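Local coordinates for protein possible thiamine biosynthesis enzyme (Candida albicans, PDB 2X7Q) that is of unknown function but has the fold of periplasmic binding proteins and may bind a small ligand, perhaps one linked to thiamine biosynthesis, at residues I78-V90 with L292-N306. The protein carries 1 engineered substitution. Sequence-based numbering, arbitrary orientation.
Sequences IADIAKGNENIHV and LAESDDVILKRLNSN
N306, largely buried at the end of the contact, stacks its side-chain amide over one face of the H89 ring, the planes 10° apart. A flat amide suits a flat imidazole because the two can lie nearly parallel in face contact. V90 N donates to N306 O at 3.0 Å, approaching nearly along the carbonyl axis, with the N-H itself bent from a straight line.

R302 lays its guanidinium against the C-terminal end of helix 78-82, a place where backbone carbonyls run short of amide partners. Its NH1 donates to A82 O over 2.8 Å, almost in the guanidinium plane but from 45° above the plane of the carbonyl, so the bond misses the lone pairs. An extended chain from CG to NE carries the flat group this far, and its two faces are covered by G84 CA and by V298 CG1 of its own helix. Glycine suits position 84, which closes a Schellman motif with positive phi and lets the guanidinium lie close. Water 1 continues the network, accepting from the same NH1 and donating to E294 OE2, while water 2 joins E294 OE1 to K83 NZ.

Next to this polar edge, helices 78-82 and 296-306 cross at 112°. Small A82 allows the close approach, its CB touching both L292 CD2 and I299 CG2 at 3.7 Å. I81 points its CG2 branch, the one anti to its backbone N, at L303 CD2, which also reaches I78.

V90 belongs to edge strand 88-95 of a five-stranded sheet, so helix 296-306 is fastened to both helix 74-82 and the sheet margin: apolar packing and polar side chains share the interface, while directional bonds to backbone atoms probably fix its position.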
ATOM      1  N   ILE A  78       7.447  -3.281   5.891  1.00 10.19           N
ATOM      2  CA  ILE A  78       8.773  -2.949   6.401  1.00 10.86           C
ATOM      3  C   ILE A  78       8.747  -2.715   7.908  1.00 11.26           C
ATOM      4  O   ILE A  78       9.594  -3.227   8.638  1.00 11.44           O
ATOM      5  CB  ILE A  78       9.355  -1.699   5.712  1.00 10.86           C
ATOM      6  CG1 ILE A  78       9.492  -1.930   4.207  1.00 10.89           C
ATOM      7  CG2 ILE A  78      10.702  -1.333   6.323  1.00 12.53           C
ATOM      8  CD1 ILE A  78      10.406  -3.083   3.846  1.00 10.67           C
ATOM      9  N   ALA A  79       7.773  -1.936   8.367  1.00 10.92           N
ATOM     10  CA  ALA A  79       7.646  -1.643   9.790  1.00 11.92           C
ATOM     11  C   ALA A  79       7.326  -2.905  10.586  1.00 11.72           C
ATOM     12  O   ALA A  79       7.909  -3.142  11.643  1.00 12.67           O
ATOM     13  CB  ALA A  79       6.582  -0.581  10.022  1.00 11.86           C
ATOM     14  N   ASP A  80       6.403  -3.713  10.070  1.00 11.70           N
ATOM     15  CA  ASP A  80       6.006  -4.947  10.737  1.00 12.19           C
ATOM     16  C   ASP A  80       7.206  -5.875  10.922  1.00 12.48           C
ATOM     17  O   ASP A  80       7.359  -6.503  11.970  1.00 12.60           O
ATOM     18  CB  ASP A  80       4.905  -5.653   9.941  1.00 13.15           C
ATOM     19  CG  ASP A  80       4.119  -6.643  10.781  1.00 15.78           C
ATOM     20  OD1 ASP A  80       3.561  -6.236  11.821  1.00 19.24           O
ATOM     21  OD2 ASP A  80       4.056  -7.830  10.400  1.00 17.76           O
ATOM     22  N   ILE A  81       8.056  -5.953   9.902  1.00 11.62           N
ATOM     23  CA  ILE A  81       9.264  -6.772   9.967  1.00 11.66           C
ATOM     24  C   ILE A  81      10.275  -6.177  10.944  1.00 12.55           C
ATOM     25  O   ILE A  81      10.878  -6.892  11.743  1.00 12.42           O
ATOM     26  CB  ILE A  81       9.923  -6.917   8.580  1.00 11.30           C
ATOM     27  CG1 ILE A  81       8.987  -7.650   7.617  1.00 11.41           C
ATOM     28  CG2 ILE A  81      11.252  -7.653   8.691  1.00 11.49           C
ATOM     29  CD1 ILE A  81       9.552  -7.816   6.221  1.00 11.75           C
ATOM     30  N   ALA A  82      10.451  -4.861  10.869  1.00 11.67           N
ATOM     31  CA  ALA A  82      11.370  -4.148  11.750  1.00 12.29           C
ATOM     32  C   ALA A  82      10.939  -4.252  13.210  1.00 12.42           C
ATOM     33  O   ALA A  82      11.749  -4.075  14.120  1.00 13.77           O
ATOM     34  CB  ALA A  82      11.476  -2.690  11.331  1.00 13.08           C
ATOM     35  N   LYS A  83       9.657  -4.536  13.423  1.00 12.50           N
ATOM     36  CA  LYS A  83       9.102  -4.639  14.768  1.00 12.66           C
ATOM     37  C   LYS A  83       9.209  -6.062  15.318  1.00 13.54           C
ATOM     38  O   LYS A  83       8.852  -6.316  16.468  1.00 14.54           O
ATOM     39  CB  LYS A  83       7.649  -4.147  14.797  1.00 13.44           C
ATOM     40  CG  LYS A  83       7.500  -2.630  14.679  1.00 14.13           C
ATOM     41  CD  LYS A  83       6.041  -2.229  14.483  1.00 15.76           C
ATOM     42  CE  LYS A  83       5.861  -0.715  14.452  1.00 13.81           C
ATOM     43  NZ  LYS A  83       6.225  -0.075  15.745  1.00 15.53           N
ATOM     44  N   GLY A  84       9.701  -6.985  14.495  1.00 13.09           N
ATOM     45  CA  GLY A  84       9.974  -8.335  14.954  1.00 14.35           C
ATOM     46  C   GLY A  84       9.120  -9.439  14.358  1.00 14.78           C
ATOM     47  O   GLY A  84       9.006 -10.519  14.939  1.00 15.39           O
ATOM     48  N   ASN A  85       8.514  -9.183  13.203  1.00 12.99           N
ATOM     49  CA  ASN A  85       7.763 -10.229  12.516  1.00 14.16           C
ATOM     50  C   ASN A  85       8.640 -10.946  11.493  1.00 14.37           C
ATOM     51  O   ASN A  85       8.677 -10.571  10.324  1.00 13.50           O
ATOM     52  CB  ASN A  85       6.502  -9.667  11.854  1.00 13.38           C
ATOM     53  CG  ASN A  85       5.554 -10.758  11.391  1.00 14.97           C
ATOM     54  OD1 ASN A  85       5.945 -11.915  11.235  1.00 14.82           O
ATOM     55  ND2 ASN A  85       4.298 -10.394  11.172  1.00 14.81           N
ATOM     56  N   GLU A  86       9.344 -11.978  11.948  1.00 15.01           N
ATOM     57  CA  GLU A  86      10.300 -12.691  11.108  1.00 15.62           C
ATOM     58  C   GLU A  86       9.617 -13.670  10.161  1.00 15.10           C
ATOM     59  O   GLU A  86      10.285 -14.394   9.425  1.00 15.39           O
ATOM     60  CB  GLU A  86      11.336 -13.422  11.968  1.00 16.60           C
ATOM     61  CG  GLU A  86      10.847 -14.724  12.592  1.00 18.26           C
ATOM     62  CD  GLU A  86      10.063 -14.519  13.876  1.00 20.66           C
ATOM     63  OE1 GLU A  86       9.558 -13.401  14.100  1.00 18.36           O
ATOM     64  OE2 GLU A  86       9.941 -15.484  14.658  1.00 21.25           O
ATOM     65  N   ASN A  87       8.289 -13.683  10.177  1.00 14.37           N
ATOM     66  CA  ASN A  87       7.528 -14.569   9.303  1.00 15.85           C
ATOM     67  C   ASN A  87       6.895 -13.829   8.131  1.00 14.21           C
ATOM     68  O   ASN A  87       6.052 -14.375   7.420  1.00 15.04           O
ATOM     69  CB  ASN A  87       6.475 -15.341  10.099  1.00 16.29           C
ATOM     70  CG  ASN A  87       7.091 -16.384  11.014  1.00 18.49           C
ATOM     71  OD1 ASN A  87       8.110 -16.992  10.684  1.00 18.84           O
ATOM     72  ND2 ASN A  87       6.476 -16.595  12.171  1.00 16.46           N
ATOM     73  N   ILE A  88       7.314 -12.583   7.934  1.00 13.84           N
ATOM     74  CA  ILE A  88       6.868 -11.791   6.794  1.00 13.88           C
ATOM     75  C   ILE A  88       8.040 -11.526   5.854  1.00 12.15           C
ATOM     76  O   ILE A  88       9.106 -11.086   6.288  1.00 12.56           O
ATOM     77  CB  ILE A  88       6.261 -10.447   7.238  1.00 14.21           C
ATOM     78  CG1 ILE A  88       4.955 -10.679   8.000  1.00 14.29           C
ATOM     79  CG2 ILE A  88       6.009  -9.554   6.034  1.00 13.85           C
ATOM     80  CD1 ILE A  88       3.859 -11.294   7.157  1.00 14.27           C
ATOM     81  N   HIS A  89       7.837 -11.798   4.569  1.00 11.89           N
ATOM     82  CA  HIS A  89       8.891 -11.618   3.576  1.00 11.46           C
ATOM     83  C   HIS A  89       8.463 -10.695   2.439  1.00 10.43           C
ATOM     84  O   HIS A  89       7.431 -10.913   1.802  1.00 10.36           O
ATOM     85  CB  HIS A  89       9.329 -12.970   3.009  1.00 11.61           C
ATOM     86  CG  HIS A  89      10.130 -13.797   3.964  1.00 13.15           C
ATOM     87  ND1 HIS A  89       9.551 -14.573   4.947  1.00 13.55           N
ATOM     88  CD2 HIS A  89      11.466 -13.978   4.084  1.00 12.67           C
ATOM     89  CE1 HIS A  89      10.495 -15.191   5.630  1.00 13.38           C
ATOM     90  NE2 HIS A  89      11.668 -14.847   5.128  1.00 14.19           N
ATOM     91  N   VAL A  90       9.264  -9.664   2.191  1.00  9.12           N
ATOM     92  CA  VAL A  90       9.043  -8.777   1.056  1.00  9.50           C
ATOM     93  C   VAL A  90       9.790  -9.313  -0.160  1.00  9.10           C
ATOM     94  O   VAL A  90      11.021  -9.278  -0.209  1.00 10.43           O
ATOM     95  CB  VAL A  90       9.516  -7.342   1.352  1.00  9.08           C
ATOM     96  CG1 VAL A  90       9.334  -6.459   0.125  1.00  8.64           C
ATOM     97  CG2 VAL A  90       8.760  -6.769   2.543  1.00  9.14           C
ATOM     98  N   LEU A 292       9.483   4.186  14.334  1.00 14.35           N
ATOM     99  CA  LEU A 292      10.255   3.033  14.787  1.00 15.49           C
ATOM    100  C   LEU A 292      11.211   3.408  15.915  1.00 15.40           C
ATOM    101  O   LEU A 292      11.966   4.373  15.802  1.00 16.37           O
ATOM    102  CB  LEU A 292      11.028   2.410  13.623  1.00 14.71           C
ATOM    103  CG  LEU A 292      10.342   1.281  12.850  1.00 14.90           C
ATOM    104  CD1 LEU A 292       8.888   1.604  12.581  1.00 15.91           C
ATOM    105  CD2 LEU A 292      11.082   1.011  11.545  1.00 14.42           C
ATOM    106  N   ALA A 293      11.171   2.641  17.000  1.00 15.31           N
ATOM    107  CA  ALA A 293      12.011   2.908  18.161  1.00 15.99           C
ATOM    108  C   ALA A 293      13.213   1.967  18.214  1.00 17.32           C
ATOM    109  O   ALA A 293      14.203   2.250  18.889  1.00 17.74           O
ATOM    110  CB  ALA A 293      11.197   2.802  19.439  1.00 15.39           C
ATOM    111  N   GLU A 294      13.119   0.847  17.503  1.00 15.04           N
ATOM    112  CA  GLU A 294      14.207  -0.122  17.453  1.00 16.30           C
ATOM    113  C   GLU A 294      15.473   0.506  16.881  1.00 17.78           C
ATOM    114  O   GLU A 294      15.406   1.367  16.002  1.00 17.59           O
ATOM    115  CB  GLU A 294      13.804  -1.345  16.624  1.00 16.55           C
ATOM    116  CG  GLU A 294      12.746  -2.229  17.273  1.00 16.25           C
ATOM    117  CD  GLU A 294      11.354  -1.623  17.228  1.00 16.07           C
ATOM    118  OE1 GLU A 294      11.146  -0.653  16.471  1.00 16.82           O
ATOM    119  OE2 GLU A 294      10.464  -2.122  17.948  1.00 14.89           O
ATOM    120  N   SER A 295      16.627   0.077  17.383  1.00 17.93           N
ATOM    121  CA  SER A 295      17.903   0.613  16.922  1.00 19.95           C
ATOM    122  C   SER A 295      18.131   0.281  15.449  1.00 19.80           C
ATOM    123  O   SER A 295      17.477  -0.603  14.895  1.00 20.17           O
ATOM    124  CB  SER A 295      19.057   0.071  17.769  1.00 21.41           C
ATOM    125  OG  SER A 295      19.258  -1.313  17.529  1.00 20.72           O
ATOM    126  N   ASP A 296      19.067   0.986  14.823  1.00 20.04           N
ATOM    127  CA  ASP A 296      19.322   0.825  13.396  1.00 20.08           C
ATOM    128  C   ASP A 296      19.783  -0.586  13.039  1.00 19.69           C
ATOM    129  O   ASP A 296      19.204  -1.231  12.166  1.00 19.15           O
ATOM    130  CB  ASP A 296      20.358   1.844  12.919  1.00 20.45           C
ATOM    131  CG  ASP A 296      20.535   1.832  11.412  1.00 25.10           C
ATOM    132  OD1 ASP A 296      19.520   1.713  10.695  1.00 24.16           O
ATOM    133  OD2 ASP A 296      21.690   1.938  10.947  1.00 26.12           O
ATOM    134  N   ASP A 297      20.826  -1.062  13.714  1.00 20.43           N
ATOM    135  CA  ASP A 297      21.408  -2.364  13.393  1.00 21.58           C
ATOM    136  C   ASP A 297      20.475  -3.528  13.729  1.00 19.88           C
ATOM    137  O   ASP A 297      20.632  -4.629  13.201  1.00 17.91           O
ATOM    138  CB  ASP A 297      22.768  -2.541  14.077  1.00 21.47           C
ATOM    139  CG  ASP A 297      22.704  -2.317  15.574  1.00 26.53           C
ATOM    140  OD1 ASP A 297      21.666  -2.643  16.187  1.00 27.60           O
ATOM    141  OD2 ASP A 297      23.701  -1.824  16.142  1.00 28.31           O
ATOM    142  N   VAL A 298      19.514  -3.286  14.615  1.00 19.05           N
ATOM    143  CA  VAL A 298      18.490  -4.279  14.919  1.00 17.76           C
ATOM    144  C   VAL A 298      17.468  -4.315  13.787  1.00 15.85           C
ATOM    145  O   VAL A 298      17.022  -5.385  13.373  1.00 14.75           O
ATOM    146  CB  VAL A 298      17.783  -3.979  16.252  1.00 18.79           C
ATOM    147  CG1 VAL A 298      16.510  -4.801  16.381  1.00 16.59           C
ATOM    148  CG2 VAL A 298      18.722  -4.250  17.417  1.00 19.45           C
ATOM    149  N   ILE A 299      17.110  -3.138  13.285  1.00 16.01           N
ATOM    150  CA  ILE A 299      16.219  -3.035  12.136  1.00 16.57           C
ATOM    151  C   ILE A 299      16.894  -3.605  10.892  1.00 15.03           C
ATOM    152  O   ILE A 299      16.281  -4.351  10.130  1.00 15.08           O
ATOM    153  CB  ILE A 299      15.804  -1.573  11.866  1.00 16.00           C
ATOM    154  CG1 ILE A 299      15.051  -1.000  13.069  1.00 15.70           C
ATOM    155  CG2 ILE A 299      14.947  -1.486  10.613  1.00 14.69           C
ATOM    156  CD1 ILE A 299      14.673   0.459  12.914  1.00 15.97           C
ATOM    157  N   LEU A 300      18.163  -3.257  10.698  1.00 16.05           N
ATOM    158  CA  LEU A 300      18.926  -3.734   9.548  1.00 16.34           C
ATOM    159  C   LEU A 300      18.992  -5.255   9.497  1.00 15.56           C
ATOM    160  O   LEU A 300      18.743  -5.862   8.455  1.00 15.33           O
ATOM    161  CB  LEU A 300      20.350  -3.173   9.572  1.00 17.59           C
ATOM    162  CG  LEU A 300      20.689  -2.122   8.515  1.00 20.55           C
ATOM    163  CD1 LEU A 300      19.949  -2.426   7.218  1.00 19.26           C
ATOM    164  CD2 LEU A 300      20.347  -0.734   9.018  1.00 21.77           C
ATOM    165  N   LYS A 301      19.345  -5.863  10.624  1.00 16.45           N
ATOM    166  CA  LYS A 301      19.506  -7.310  10.697  1.00 16.18           C
ATOM    167  C   LYS A 301      18.192  -8.032  10.423  1.00 15.54           C
ATOM    168  O   LYS A 301      18.179  -9.111   9.833  1.00 15.56           O
ATOM    169  CB  LYS A 301      20.069  -7.726  12.059  1.00 18.11           C
ATOM    170  CG  LYS A 301      20.327  -9.219  12.183  1.00 19.14           C
ATOM    171  CD  LYS A 301      21.147  -9.554  13.419  1.00 21.95           C
ATOM    172  CE  LYS A 301      21.463 -11.043  13.471  1.00 24.72           C
ATOM    173  NZ  LYS A 301      22.385 -11.392  14.588  1.00 27.67           N
ATOM    174  N   ARG A 302      17.087  -7.428  10.845  1.00 13.52           N
ATOM    175  CA  ARG A 302      15.775  -8.028  10.640  1.00 14.34           C
ATOM    176  C   ARG A 302      15.325  -7.918   9.184  1.00 13.58           C
ATOM    177  O   ARG A 302      14.686  -8.825   8.654  1.00 13.84           O
ATOM    178  CB  ARG A 302      14.742  -7.396  11.575  1.00 13.26           C
ATOM    179  CG  ARG A 302      14.954  -7.748  13.038  1.00 14.33           C
ATOM    180  CD  ARG A 302      13.963  -7.030  13.931  1.00 15.13           C
ATOM    181  NE  ARG A 302      14.080  -7.446  15.325  1.00 15.36           N
ATOM    182  CZ  ARG A 302      13.385  -6.913  16.324  1.00 14.93           C
ATOM    183  NH1 ARG A 302      12.523  -5.936  16.089  1.00 13.41           N
ATOM    184  NH2 ARG A 302      13.554  -7.354  17.562  1.00 17.98           N
ATOM    185  N   LEU A 303      15.669  -6.806   8.545  1.00 13.49           N
ATOM    186  CA  LEU A 303      15.304  -6.575   7.152  1.00 13.57           C
ATOM    187  C   LEU A 303      16.217  -7.345   6.198  1.00 13.88           C
ATOM    188  O   LEU A 303      15.779  -7.806   5.144  1.00 14.24           O
ATOM    189  CB  LEU A 303      15.344  -5.078   6.831  1.00 13.95           C
ATOM    190  CG  LEU A 303      14.325  -4.205   7.565  1.00 13.87           C
ATOM    191  CD1 LEU A 303      14.501  -2.746   7.187  1.00 12.39           C
ATOM    192  CD2 LEU A 303      12.910  -4.671   7.258  1.00 13.81           C
ATOM    193  N   ASN A 304      17.486  -7.477   6.569  1.00 14.17           N
ATOM    194  CA  ASN A 304      18.453  -8.209   5.758  1.00 14.93           C
ATOM    195  C   ASN A 304      18.117  -9.693   5.622  1.00 15.44           C
ATOM    196  O   ASN A 304      18.624 -10.370   4.730  1.00 16.75           O
ATOM    197  CB  ASN A 304      19.868  -8.044   6.324  1.00 16.62           C
ATOM    198  CG  ASN A 304      20.549  -6.776   5.841  1.00 17.01           C
ATOM    199  OD1 ASN A 304      20.337  -6.334   4.712  1.00 18.53           O
ATOM    200  ND2 ASN A 304      21.384  -6.192   6.695  1.00 18.20           N
ATOM    201  N   SER A 305      17.257 -10.189   6.506  1.00 14.89           N
ATOM    202  CA  SER A 305      16.891 -11.602   6.510  1.00 15.19           C
ATOM    203  C   SER A 305      15.534 -11.857   5.857  1.00 14.84           C
ATOM    204  O   SER A 305      15.260 -12.965   5.398  1.00 16.26           O
ATOM    205  CB  SER A 305      16.888 -12.155   7.939  1.00 16.54           C
ATOM    206  OG  SER A 305      18.164 -12.045   8.542  1.00 19.08           O
ATOM    207  N   ASN A 306      14.690 -10.830   5.817  1.00 13.68           N
ATOM    208  CA  ASN A 306      13.328 -10.985   5.316  1.00 13.55           C
ATOM    209  C   ASN A 306      13.003 -10.132   4.090  1.00 12.55           C
ATOM    210  O   ASN A 306      11.867 -10.130   3.616  1.00 10.64           O
ATOM    211  CB  ASN A 306      12.310 -10.713   6.429  1.00 12.51           C
ATOM    212  CG  ASN A 306      12.327 -11.778   7.513  1.00 13.85           C
ATOM    213  OD1 ASN A 306      11.283 -12.304   7.898  1.00 15.02           O
ATOM    214  ND2 ASN A 306      13.513 -12.096   8.013  1.00 12.94           N
TER
HETATM  215  O   HOH W   1      11.252  -4.790  18.502  1.00 14.82           O
HETATM  216  O   HOH W   2       8.536   0.370  17.215  1.00 16.51           O